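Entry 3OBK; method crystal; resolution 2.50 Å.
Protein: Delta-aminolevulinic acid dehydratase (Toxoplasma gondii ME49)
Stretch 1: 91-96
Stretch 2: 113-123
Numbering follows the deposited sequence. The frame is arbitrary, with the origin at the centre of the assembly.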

ATOM      1  N   MET A  91     -21.897  -5.638 -31.038  1.00 13.96           N
ATOM      2  CA  MET A  91     -22.914  -5.364 -30.046  1.00 15.01           C
ATOM      3  C   MET A  91     -24.122  -4.920 -30.880  1.00 15.06           C
ATOM      4  O   MET A  91     -23.956  -4.161 -31.827  1.00 15.62           O
ATOM      5  CB  MET A  91     -22.354  -4.259 -29.136  1.00 15.04           C
ATOM      6  CG  MET A  91     -22.980  -4.011 -27.798  1.00 18.29           C
ATOM      7  SD  MET A  91     -21.968  -2.784 -26.842  1.00 24.01           S
ATOM      8  CE  MET A  91     -20.908  -3.786 -25.796  1.00 17.97           C
ATOM      9  N   LEU A  92     -25.319  -5.403 -30.556  1.00 15.55           N
ATOM     10  CA  LEU A  92     -26.520  -5.133 -31.363  1.00 16.30           C
ATOM     11  C   LEU A  92     -27.643  -4.431 -30.617  1.00 15.91           C
ATOM     12  O   LEU A  92     -28.104  -4.885 -29.579  1.00 16.87           O
ATOM     13  CB  LEU A  92     -27.106  -6.431 -31.925  1.00 17.04           C
ATOM     14  CG  LEU A  92     -26.177  -7.459 -32.542  1.00 17.70           C
ATOM     15  CD1 LEU A  92     -27.050  -8.619 -32.941  1.00 20.47           C
ATOM     16  CD2 LEU A  92     -25.400  -6.891 -33.731  1.00 17.99           C
ATOM     17  N   PHE A  93     -28.121  -3.349 -31.192  1.00 15.67           N
ATOM     18  CA  PHE A  93     -29.191  -2.583 -30.614  1.00 15.54           C
ATOM     19  C   PHE A  93     -30.362  -2.565 -31.603  1.00 16.16           C
ATOM     20  O   PHE A  93     -30.153  -2.387 -32.794  1.00 16.32           O
ATOM     21  CB  PHE A  93     -28.703  -1.166 -30.379  1.00 15.21           C
ATOM     22  CG  PHE A  93     -27.576  -1.053 -29.401  1.00 14.17           C
ATOM     23  CD1 PHE A  93     -27.813  -1.097 -28.037  1.00 14.80           C
ATOM     24  CD2 PHE A  93     -26.298  -0.809 -29.834  1.00 12.68           C
ATOM     25  CE1 PHE A  93     -26.777  -0.939 -27.137  1.00 12.90           C
ATOM     26  CE2 PHE A  93     -25.268  -0.631 -28.952  1.00 12.36           C
ATOM     27  CZ  PHE A  93     -25.488  -0.696 -27.616  1.00 12.94           C
ATOM     28  N   PRO A  94     -31.587  -2.784 -31.125  1.00 17.04           N
ATOM     29  CA  PRO A  94     -32.762  -2.715 -31.998  1.00 18.18           C
ATOM     30  C   PRO A  94     -33.509  -1.385 -31.938  1.00 18.92           C
ATOM     31  O   PRO A  94     -33.823  -0.902 -30.860  1.00 17.78           O
ATOM     32  CB  PRO A  94     -33.656  -3.808 -31.442  1.00 18.23           C
ATOM     33  CG  PRO A  94     -33.353  -3.823 -29.998  1.00 17.87           C
ATOM     34  CD  PRO A  94     -31.922  -3.364 -29.822  1.00 16.75           C
ATOM     35  N   LYS A  95     -33.773  -0.798 -33.102  1.00 20.72           N
ATOM     36  CA  LYS A  95     -34.781   0.260 -33.221  1.00 22.30           C
ATOM     37  C   LYS A  95     -36.118  -0.457 -33.394  1.00 22.98           C
ATOM     38  O   LYS A  95     -36.368  -1.066 -34.413  1.00 23.10           O
ATOM     39  CB  LYS A  95     -34.440   1.225 -34.381  1.00 22.98           C
ATOM     40  CG  LYS A  95     -35.604   1.825 -35.205  1.00 25.74           C
ATOM     41  CD  LYS A  95     -36.564   2.703 -34.417  1.00 28.26           C
ATOM     42  CE  LYS A  95     -37.425   3.626 -35.355  1.00 30.28           C
ATOM     43  NZ  LYS A  95     -38.266   2.933 -36.432  1.00 31.34           N
ATOM     44  N   VAL A  96     -36.948  -0.396 -32.361  1.00 23.65           N
ATOM     45  CA  VAL A  96     -38.242  -1.085 -32.319  1.00 24.85           C
ATOM     46  C   VAL A  96     -39.350  -0.152 -32.822  1.00 26.34           C
ATOM     47  O   VAL A  96     -39.310   1.064 -32.598  1.00 25.14           O
ATOM     48  CB  VAL A  96     -38.534  -1.540 -30.850  1.00 25.04           C
ATOM     49  CG1 VAL A  96     -39.934  -2.082 -30.669  1.00 24.23           C
ATOM     50  CG2 VAL A  96     -37.457  -2.557 -30.368  1.00 24.49           C
ATOM     51  N   GLY A 113     -38.993 -11.422 -31.729  1.00 26.47           N
ATOM     52  CA  GLY A 113     -38.744  -9.993 -31.933  1.00 25.23           C
ATOM     53  C   GLY A 113     -37.488  -9.733 -32.729  1.00 24.06           C
ATOM     54  O   GLY A 113     -36.700 -10.652 -32.989  1.00 23.73           O
ATOM     55  N   LEU A 114     -37.287  -8.473 -33.100  1.00 23.13           N
ATOM     56  CA  LEU A 114     -36.203  -8.112 -34.020  1.00 22.49           C
ATOM     57  C   LEU A 114     -34.834  -8.543 -33.492  1.00 21.81           C
ATOM     58  O   LEU A 114     -34.080  -9.196 -34.201  1.00 21.81           O
ATOM     59  CB  LEU A 114     -36.205  -6.617 -34.342  1.00 21.82           C
ATOM     60  CG  LEU A 114     -35.060  -6.106 -35.225  1.00 21.42           C
ATOM     61  CD1 LEU A 114     -35.057  -6.688 -36.633  1.00 19.46           C
ATOM     62  CD2 LEU A 114     -35.125  -4.608 -35.276  1.00 21.48           C
ATOM     63  N   LEU A 115     -34.502  -8.206 -32.261  1.00 20.94           N
ATOM     64  CA  LEU A 115     -33.153  -8.534 -31.792  1.00 20.80           C
ATOM     65  C   LEU A 115     -32.884 -10.040 -31.805  1.00 20.94           C
ATOM     66  O   LEU A 115     -31.885 -10.466 -32.387  1.00 21.41           O
ATOM     67  CB  LEU A 115     -32.835  -7.918 -30.425  1.00 20.01           C
ATOM     68  CG  LEU A 115     -31.361  -7.827 -30.067  1.00 20.36           C
ATOM     69  CD1 LEU A 115     -30.560  -7.155 -31.184  1.00 19.01           C
ATOM     70  CD2 LEU A 115     -31.227  -7.072 -28.723  1.00 19.89           C
ATOM     71  N   PRO A 116     -33.759 -10.858 -31.200  1.00 21.19           N
ATOM     72  CA  PRO A 116     -33.485 -12.305 -31.302  1.00 21.87           C
ATOM     73  C   PRO A 116     -33.351 -12.816 -32.726  1.00 21.89           C
ATOM     74  O   PRO A 116     -32.543 -13.677 -32.979  1.00 22.37           O
ATOM     75  CB  PRO A 116     -34.712 -12.945 -30.632  1.00 22.30           C
ATOM     76  CG  PRO A 116     -35.126 -11.975 -29.658  1.00 21.23           C
ATOM     77  CD  PRO A 116     -34.889 -10.608 -30.294  1.00 21.22           C
ATOM     78  N   ARG A 117     -34.135 -12.294 -33.653  1.00 22.32           N
ATOM     79  CA  ARG A 117     -34.010 -12.717 -35.053  1.00 22.92           C
ATOM     80  C   ARG A 117     -32.679 -12.248 -35.656  1.00 22.22           C
ATOM     81  O   ARG A 117     -32.085 -12.945 -36.471  1.00 22.93           O
ATOM     82  CB  ARG A 117     -35.181 -12.199 -35.897  1.00 23.28           C
ATOM     83  CG  ARG A 117     -36.482 -12.903 -35.642  1.00 24.88           C
ATOM     84  CD  ARG A 117     -37.585 -12.406 -36.600  1.00 26.36           C
ATOM     85  NE  ARG A 117     -38.268 -11.204 -36.096  1.00 25.62           N
ATOM     86  CZ  ARG A 117     -38.289  -9.993 -36.667  1.00 24.34           C
ATOM     87  NH1 ARG A 117     -38.985  -9.041 -36.067  1.00 22.96           N
ATOM     88  NH2 ARG A 117     -37.643  -9.708 -37.811  1.00 24.09           N
ATOM     89  N   ALA A 118     -32.226 -11.065 -35.265  1.00 21.07           N
ATOM     90  CA  ALA A 118     -30.959 -10.540 -35.746  1.00 20.73           C
ATOM     91  C   ALA A 118     -29.816 -11.421 -35.289  1.00 20.53           C
ATOM     92  O   ALA A 118     -28.897 -11.711 -36.064  1.00 20.42           O
ATOM     93  CB  ALA A 118     -30.753  -9.120 -35.268  1.00 19.89           C
ATOM     94  N   ILE A 119     -29.885 -11.852 -34.034  1.00 20.24           N
ATOM     95  CA  ILE A 119     -28.882 -12.744 -33.477  1.00 20.54           C
ATOM     96  C   ILE A 119     -28.884 -14.092 -34.191  1.00 21.51           C
ATOM     97  O   ILE A 119     -27.833 -14.594 -34.558  1.00 21.04           O
ATOM     98  CB  ILE A 119     -29.121 -12.996 -31.985  1.00 20.41           C
ATOM     99  CG1 ILE A 119     -28.850 -11.735 -31.172  1.00 19.59           C
ATOM    100  CG2 ILE A 119     -28.259 -14.155 -31.486  1.00 19.88           C
ATOM    101  CD1 ILE A 119     -29.168 -11.915 -29.704  1.00 19.17           C
ATOM    102  N   MET A 120     -30.057 -14.679 -34.376  1.00 22.63           N
ATOM    103  CA  MET A 120     -30.142 -15.967 -35.072  1.00 24.48           C
ATOM    104  C   MET A 120     -29.656 -15.848 -36.486  1.00 24.14           C
ATOM    105  O   MET A 120     -28.945 -16.706 -36.952  1.00 24.53           O
ATOM    106  CB  MET A 120     -31.559 -16.534 -35.065  1.00 25.79           C
ATOM    107  CG  MET A 120     -31.961 -17.149 -33.720  1.00 27.85           C
ATOM    108  SD  MET A 120     -33.698 -17.664 -33.686  1.00 33.90           S
ATOM    109  CE  MET A 120     -34.519 -16.249 -32.957  1.00 31.48           C
ATOM    110  N   ALA A 121     -30.009 -14.764 -37.151  1.00 23.95           N
ATOM    111  CA  ALA A 121     -29.578 -14.549 -38.521  1.00 24.33           C
ATOM    112  C   ALA A 121     -28.045 -14.378 -38.622  1.00 24.09           C
ATOM    113  O   ALA A 121     -27.418 -14.888 -39.534  1.00 24.27           O
ATOM    114  CB  ALA A 121     -30.318 -13.358 -39.122  1.00 23.92           C
ATOM    115  N   LEU A 122     -27.448 -13.672 -37.676  1.00 23.70           N
ATOM    116  CA  LEU A 122     -26.016 -13.418 -37.716  1.00 23.52           C
ATOM    117  C   LEU A 122     -25.258 -14.687 -37.423  1.00 24.45           C
ATOM    118  O   LEU A 122     -24.280 -14.999 -38.094  1.00 23.96           O
ATOM    119  CB  LEU A 122     -25.632 -12.324 -36.733  1.00 22.02           C
ATOM    120  CG  LEU A 122     -25.908 -10.932 -37.254  1.00 20.50           C
ATOM    121  CD1 LEU A 122     -25.801  -9.915 -36.152  1.00 19.59           C
ATOM    122  CD2 LEU A 122     -24.958 -10.594 -38.368  1.00 18.66           C
ATOM    123  N   LYS A 123     -25.720 -15.411 -36.412  1.00 25.79           N
ATOM    124  CA  LYS A 123     -25.199 -16.765 -36.120  1.00 27.39           C
ATOM    125  C   LYS A 123     -25.301 -17.789 -37.278  1.00 28.85           C
ATOM    126  O   LYS A 123     -24.398 -18.598 -37.443  1.00 29.71           O
ATOM    127  CB  LYS A 123     -25.857 -17.331 -34.852  1.00 27.10           C
ATOM    128  CG  LYS A 123     -25.331 -16.692 -33.575  1.00 26.02           C
ATOM    129  CD  LYS A 123     -24.007 -17.282 -33.147  1.00 25.36           C
ATOM    130  CE  LYS A 123     -23.239 -16.365 -32.175  1.00 25.07           C
ATOM    131  NZ  LYS A 123     -21.977 -16.996 -31.683  1.00 22.83           N
TER

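A β-strand already under way at residue 91 lies across one face of a helix that starts at 114 and continues past 123, and the two are held together mainly by contacts between apolar side chains; no hydrogen bond passes between them. The axes approach to 8.5 Å, and their N-to-C directions differ by 141°, so the strand runs roughly against the helix but obliquely. The backbones come nearest at Pro 94 and Leu 115, whose CA atoms are 5.8 Å apart. The helix satisfies its own backbone, starting with Arg 117 N to Gly 113 O at 3.1 Å, where Gly 113 occupies the N-cap position, and continuing through Ala 118 N to Leu 114 O at 2.8 Å and Ile 119 N to Leu 115 O at 2.9 Å. The helix side chains that meet the strand are all hydrocarbon.

Leu 92 gives up the most surface, 90 Å². Its CA-to-CB bond points toward the helix, and the side chain, in the m, t rotamer, meets residues from successive turns. Leu 92 CB sits 3.6 Å from Leu 115 CD1, while Leu 92 CD1 lies 3.7 Å from Leu 122 CD1, 4.0 Å from Ile 119 CG1 and 4.4 Å from Ala 118 CB. The spacing of these partners, 115, 118, 119 and 122, follows the three- and four-residue repeat that brings α-helical side chains onto a common face. The methyl of Ala 118 makes the loosest of these contacts, and Ile 119 takes part although its CA-to-CB bond points sideways.

Leu 115, with 71 Å² covered, is the counterpart on the helix. In its t, p rotamer it touches two strand residues: CD1 lies against Leu 92 CB and also 4.3 Å from Pro 94 CD, which CD2 approaches to 3.9 Å. Between these two lies Phe 93, whose CA-to-CB bond points away from the helix, as expected from the alternation of side chains along a strand.

Pro 94, with 52 Å² covered, is the second strand residue directed at the helix. Its ring, puckered C-gamma endo, packs against both Leu 115 and Leu 114, with Pro 94 CB 4.2 Å from Leu 114 CD2. The same Leu 114 methyl comes within 3.9 Å of the backbone atom Lys 95 O, a van der Waals approach, while the Lys 95 CA-to-CB bond points away. All the side chains that meet are aliphatic and buried, so the 322 Å² covered between the stretches rests on close packing and the exclusion of water.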